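Local coordinates for EGF family domain-containing protein (Toxoplasma gondii, PDB 4Z80) that binds a RON2-family peptide as an AMA-type surface antigen, consistent with a part in the moving junction of host-cell invasion, at residues F104-G109 with C304-T309. Sequence-based numbering, arbitrary orientation.
Sequences FTKRDG and CAELTT. With SO4 (sulfate ion), chain I.
A type I beta turn, K106 to G109, meets a loop of the PAN-type apical membrane antigen region that the C304–C317 disulfide fastens to the residue just before strand 318-321. E306 carries the contact. Its CG lies anti to the carbonyl carbon (chi1 -64°) and the chain runs on extended, long enough for OE1 to reach the turn, where its anti lone pair takes the N-H of R107 at 2.8 Å, almost straight at 176°. Water 2 also donates to OE1.

R107 crosses E306 at about a right angle and bends at chi3, which lays its guanidinium over the carboxylate with the planes 16° apart. Opposite charges should attract across this offset stack, though no N-H points at the carboxylate; NE donates to S301 O and NH2, in plane, to C304 O at 2.9 Å. Arginine suits the place because its flat group can stack by its face and still donate from its edge.

K106 passes E306 obliquely, its NZ bonded to a sulfate that R111 shares. L307 lays CD2 along the F104 backbone, 3.7 Å from F104 O, and against F104 CB. Water 1 bridges the backbones, accepting from L307 N and donating to T105 O, each at 2.8 Å.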
# COMPACT_ATOMS: atom_id res chain seq x y z
N PHE A 104 3.16 -0.67 -14.61
CA PHE A 104 4.37 -1.03 -15.35
C PHE A 104 4.30 -0.31 -16.68
O PHE A 104 3.28 -0.37 -17.36
CB PHE A 104 4.47 -2.53 -15.55
CG PHE A 104 4.97 -3.27 -14.34
CD1 PHE A 104 4.30 -3.21 -13.13
CD2 PHE A 104 6.12 -4.05 -14.41
CE1 PHE A 104 4.78 -3.89 -12.01
CE2 PHE A 104 6.59 -4.75 -13.30
CZ PHE A 104 5.92 -4.66 -12.11
N THR A 105 5.37 0.41 -17.03
CA THR A 105 5.37 1.26 -18.22
C THR A 105 6.68 1.17 -18.99
O THR A 105 7.65 0.55 -18.54
CB THR A 105 5.14 2.75 -17.83
OG1 THR A 105 6.30 3.26 -17.17
CG2 THR A 105 3.95 2.91 -16.90
N LYS A 106 6.71 1.80 -20.15
CA LYS A 106 7.98 2.12 -20.78
C LYS A 106 8.57 3.32 -20.05
O LYS A 106 7.91 3.94 -19.21
CB LYS A 106 7.79 2.39 -22.27
CG LYS A 106 7.34 1.15 -23.00
CD LYS A 106 7.52 1.25 -24.49
CE LYS A 106 8.99 1.23 -24.87
NZ LYS A 106 9.18 1.27 -26.34
N ARG A 107 9.82 3.65 -20.36
CA ARG A 107 10.51 4.71 -19.64
C ARG A 107 9.84 6.07 -19.83
O ARG A 107 9.97 6.95 -18.98
CB ARG A 107 11.97 4.77 -20.09
CG ARG A 107 12.87 5.57 -19.17
CD ARG A 107 14.34 5.35 -19.48
NE ARG A 107 14.70 3.95 -19.33
CZ ARG A 107 15.09 3.13 -20.30
NH1 ARG A 107 15.21 3.56 -21.56
NH2 ARG A 107 15.36 1.87 -20.02
N ASP A 108 9.11 6.24 -20.93
CA ASP A 108 8.39 7.49 -21.16
C ASP A 108 6.95 7.44 -20.66
O ASP A 108 6.14 8.33 -20.94
CB ASP A 108 8.42 7.85 -22.66
CG ASP A 108 7.69 6.85 -23.54
OD1 ASP A 108 7.19 5.83 -23.02
OD2 ASP A 108 7.64 7.08 -24.77
N GLY A 109 6.62 6.40 -19.89
CA GLY A 109 5.28 6.28 -19.33
C GLY A 109 4.25 5.62 -20.23
O GLY A 109 3.11 5.41 -19.81
N CYS A 304 16.24 1.10 -15.99
CA CYS A 304 15.00 0.40 -15.66
C CYS A 304 14.61 -0.51 -16.82
O CYS A 304 14.85 -0.19 -17.99
CB CYS A 304 13.86 1.38 -15.32
SG CYS A 304 13.11 2.35 -16.67
N ALA A 305 14.03 -1.66 -16.49
CA ALA A 305 13.58 -2.62 -17.49
C ALA A 305 12.19 -2.24 -18.00
O ALA A 305 11.26 -2.06 -17.21
CB ALA A 305 13.56 -4.03 -16.91
N GLU A 306 12.06 -2.11 -19.31
CA GLU A 306 10.79 -1.73 -19.91
C GLU A 306 9.90 -2.94 -20.20
O GLU A 306 10.07 -3.62 -21.22
CB GLU A 306 11.01 -0.94 -21.21
CG GLU A 306 11.73 0.39 -21.01
CD GLU A 306 11.82 1.20 -22.30
OE1 GLU A 306 11.25 2.31 -22.35
OE2 GLU A 306 12.46 0.72 -23.26
N LEU A 307 8.98 -3.19 -19.27
CA LEU A 307 7.90 -4.19 -19.35
C LEU A 307 8.35 -5.65 -19.25
O LEU A 307 7.70 -6.44 -18.56
CB LEU A 307 7.08 -3.99 -20.64
CG LEU A 307 6.31 -2.67 -20.73
CD1 LEU A 307 5.58 -2.56 -22.07
CD2 LEU A 307 5.31 -2.51 -19.58
N THR A 308 9.43 -6.03 -19.93
CA THR A 308 9.95 -7.39 -19.83
C THR A 308 11.47 -7.39 -19.80
O THR A 308 12.12 -6.62 -20.52
CB THR A 308 9.46 -8.28 -21.00
OG1 THR A 308 9.80 -7.68 -22.26
CG2 THR A 308 7.95 -8.46 -20.95
N THR A 309 12.02 -8.24 -18.94
CA THR A 309 13.45 -8.51 -18.91
C THR A 309 13.68 -9.87 -18.27
O THR A 309 12.82 -10.37 -17.56
CB THR A 309 14.25 -7.46 -18.12
OG1 THR A 309 15.65 -7.73 -18.24
CG2 THR A 309 13.87 -7.47 -16.64
S SO4 I . 7.39 1.49 -29.36
O1 SO4 I . 8.59 2.32 -29.47
O2 SO4 I . 6.86 1.56 -28.00
O3 SO4 I . 7.75 0.11 -29.69
O4 SO4 I . 6.35 1.98 -30.27
O HOH W 1 7.85 -1.83 -17.05
O HOH W 2 10.54 4.85 -23.50